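Local coordinates for protein serine protease pet (Escherichia coli, PDB 4OM9) that acts as a secreted serine protease and autotransporter enterotoxin of enteroaggregative Escherichia coli, its passenger domain probably cleaving host alpha-fodrin, at residues 620-625 with 636-641. Sequence-based numbering, arbitrary orientation.
Sequences YIDLYS and FRQDIK
A two-stranded antiparallel hairpin joins Ile621 to Lys641; regular pairing ends after Asp622 and Ile640, with Leu623 and Asp639 still linking the chains. Ile621 N donates a hydrogen bond to Lys641 O at 2.8 Å, and Lys641 N returns one to Ile621 O. Past the non-hydrogen-bonded pair Asp622–Ile640, Leu623 N meets Asp639 O nearly head-on (2.8 Å, C=O...N 165°). A type I turn then bends the chain from Asp622 to Ser625. Asp622 CG is anti to its backbone N (chi1 174°), beside the carbonyl carbon. Asp622 OD1 accepts from Tyr624 N at 2.9 Å, closing an Asx turn whose donor stands above the carboxylate plane. The same OD1 takes a weak hydrogen bond from Asp639 N, and OD2 a weak one from Gln638 NE2; His474 NE2 and Asn628 ND2 are also hydrogen-bonded to OD2, while Gln638 OE1 accepts from Ile472 N. The Arg637 guanidinium lies almost parallel to the Tyr624 ring (planes 9° apart), Arg637 NE 3.4 Å from Tyr624 CD1 and displaced toward the rim, while Arg637 CD makes a CH-pi contact over the same face. Arg637 NH1 is hydrogen-bonded to Lys627 O. On the face carrying Asp622 and Ile640, Ile640 CG2 lies in the Tyr620 ring plane at its CD2 edge (4.0 Å), both side chains touching Ile472. The hairpin leaves the coils between 611-614 and 649-652, an excursion from this passenger domain's right-handed beta-helix.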
loop_
_atom_site.group_PDB
_atom_site.type_symbol
_atom_site.label_atom_id
_atom_site.label_comp_id
_atom_site.label_asym_id
_atom_site.label_seq_id
_atom_site.Cartn_x
_atom_site.Cartn_y
_atom_site.Cartn_z
ATOM N N TYR A 620 -6.792 -9.342 -5.767
ATOM C CA TYR A 620 -7.533 -8.855 -6.925
ATOM C C TYR A 620 -6.712 -7.876 -7.750
ATOM O O TYR A 620 -5.981 -7.049 -7.215
ATOM C CB TYR A 620 -8.845 -8.197 -6.480
ATOM C CG TYR A 620 -9.727 -9.147 -5.680
ATOM C CD1 TYR A 620 -9.433 -9.438 -4.353
ATOM C CD2 TYR A 620 -10.839 -9.759 -6.258
ATOM C CE1 TYR A 620 -10.212 -10.307 -3.624
ATOM C CE2 TYR A 620 -11.627 -10.630 -5.530
ATOM C CZ TYR A 620 -11.308 -10.892 -4.211
ATOM O OH TYR A 620 -12.057 -11.748 -3.460
ATOM N N ILE A 621 -6.824 -7.979 -9.063
ATOM C CA ILE A 621 -6.213 -6.977 -9.927
ATOM C C ILE A 621 -7.235 -6.481 -10.932
ATOM O O ILE A 621 -8.245 -7.156 -11.201
ATOM C CB ILE A 621 -4.971 -7.511 -10.671
ATOM C CG1 ILE A 621 -5.353 -8.621 -11.645
ATOM C CG2 ILE A 621 -3.932 -7.996 -9.687
ATOM C CD1 ILE A 621 -4.181 -9.111 -12.524
ATOM N N ASP A 622 -6.941 -5.301 -11.482
ATOM C CA ASP A 622 -7.811 -4.581 -12.395
ATOM C C ASP A 622 -7.093 -4.519 -13.733
ATOM O O ASP A 622 -6.039 -3.904 -13.844
ATOM C CB ASP A 622 -8.115 -3.183 -11.815
ATOM C CG ASP A 622 -8.907 -2.256 -12.771
ATOM O OD1 ASP A 622 -9.431 -2.713 -13.812
ATOM O OD2 ASP A 622 -9.017 -1.054 -12.438
ATOM N N LEU A 623 -7.645 -5.173 -14.746
ATOM C CA LEU A 623 -7.053 -5.140 -16.068
ATOM C C LEU A 623 -7.018 -3.733 -16.715
ATOM O O LEU A 623 -6.349 -3.537 -17.735
ATOM C CB LEU A 623 -7.785 -6.107 -16.983
ATOM C CG LEU A 623 -7.590 -7.577 -16.589
ATOM C CD1 LEU A 623 -8.323 -8.507 -17.549
ATOM C CD2 LEU A 623 -6.095 -7.927 -16.519
ATOM N N TYR A 624 -7.715 -2.764 -16.127
ATOM C CA TYR A 624 -7.667 -1.404 -16.643
ATOM C C TYR A 624 -7.231 -0.434 -15.576
ATOM O O TYR A 624 -7.452 0.784 -15.691
ATOM C CB TYR A 624 -9.011 -0.970 -17.196
ATOM C CG TYR A 624 -9.493 -1.783 -18.362
ATOM C CD1 TYR A 624 -8.874 -1.681 -19.605
ATOM C CD2 TYR A 624 -10.582 -2.641 -18.234
ATOM C CE1 TYR A 624 -9.318 -2.417 -20.690
ATOM C CE2 TYR A 624 -11.027 -3.392 -19.311
ATOM C CZ TYR A 624 -10.392 -3.272 -20.539
ATOM O OH TYR A 624 -10.835 -4.004 -21.618
ATOM N N SER A 625 -6.610 -0.974 -14.540
ATOM C CA SER A 625 -5.935 -0.163 -13.544
ATOM C C SER A 625 -5.028 0.895 -14.209
ATOM O O SER A 625 -4.245 0.583 -15.114
ATOM C CB SER A 625 -5.117 -1.078 -12.623
ATOM O OG SER A 625 -4.317 -0.326 -11.744
ATOM N N PHE A 636 -16.328 5.215 -17.122
ATOM C CA PHE A 636 -15.403 4.442 -16.309
ATOM C C PHE A 636 -15.508 2.976 -16.656
ATOM O O PHE A 636 -16.610 2.449 -16.814
ATOM C CB PHE A 636 -15.708 4.674 -14.839
ATOM C CG PHE A 636 -14.939 3.807 -13.900
ATOM C CD1 PHE A 636 -13.690 4.199 -13.435
ATOM C CD2 PHE A 636 -15.484 2.617 -13.446
ATOM C CE1 PHE A 636 -13.006 3.404 -12.536
ATOM C CE2 PHE A 636 -14.796 1.815 -12.552
ATOM C CZ PHE A 636 -13.563 2.205 -12.093
ATOM N N ARG A 637 -14.351 2.334 -16.776
ATOM C CA ARG A 637 -14.255 0.917 -17.100
ATOM C C ARG A 637 -13.486 0.206 -15.983
ATOM O O ARG A 637 -12.583 0.790 -15.367
ATOM C CB ARG A 637 -13.566 0.728 -18.466
ATOM C CG ARG A 637 -12.048 0.486 -18.381
ATOM C CD ARG A 637 -11.156 1.383 -19.244
ATOM N NE ARG A 637 -10.939 0.856 -20.591
ATOM C CZ ARG A 637 -9.918 1.184 -21.384
ATOM N NH1 ARG A 637 -8.972 2.020 -20.975
ATOM N NH2 ARG A 637 -9.834 0.655 -22.594
ATOM N N GLN A 638 -13.860 -1.037 -15.689
ATOM C CA GLN A 638 -13.092 -1.854 -14.749
ATOM C C GLN A 638 -13.329 -3.327 -15.039
ATOM O O GLN A 638 -14.442 -3.731 -15.343
ATOM C CB GLN A 638 -13.446 -1.526 -13.287
ATOM C CG GLN A 638 -12.584 -2.293 -12.253
ATOM C CD GLN A 638 -12.689 -1.732 -10.823
ATOM O OE1 GLN A 638 -13.633 -2.033 -10.073
ATOM N NE2 GLN A 638 -11.699 -0.936 -10.434
ATOM N N ASP A 639 -12.259 -4.114 -14.983
ATOM C CA ASP A 639 -12.328 -5.549 -15.222
ATOM C C ASP A 639 -11.419 -6.247 -14.229
ATOM O O ASP A 639 -10.203 -6.075 -14.244
ATOM C CB ASP A 639 -11.920 -5.905 -16.654
ATOM C CG ASP A 639 -12.256 -7.342 -17.015
ATOM O OD1 ASP A 639 -12.709 -8.093 -16.132
ATOM O OD2 ASP A 639 -12.076 -7.726 -18.183
ATOM N N ILE A 640 -12.029 -7.046 -13.370
ATOM C CA ILE A 640 -11.340 -7.585 -12.219
ATOM C C ILE A 640 -10.999 -9.057 -12.379
ATOM O O ILE A 640 -11.836 -9.861 -12.782
ATOM C CB ILE A 640 -12.187 -7.386 -10.952
ATOM C CG1 ILE A 640 -12.260 -5.901 -10.617
ATOM C CG2 ILE A 640 -11.590 -8.138 -9.781
ATOM C CD1 ILE A 640 -13.289 -5.596 -9.594
ATOM N N LYS A 641 -9.753 -9.399 -12.074
ATOM C CA LYS A 641 -9.374 -10.802 -11.942
ATOM C C LYS A 641 -8.867 -11.079 -10.537
ATOM O O LYS A 641 -8.316 -10.203 -9.865
ATOM C CB LYS A 641 -8.315 -11.194 -12.977
ATOM C CG LYS A 641 -8.851 -11.193 -14.396
ATOM C CD LYS A 641 -10.046 -12.137 -14.519
ATOM C CE LYS A 641 -11.030 -11.673 -15.591
ATOM N NZ LYS A 641 -10.430 -11.633 -16.951
#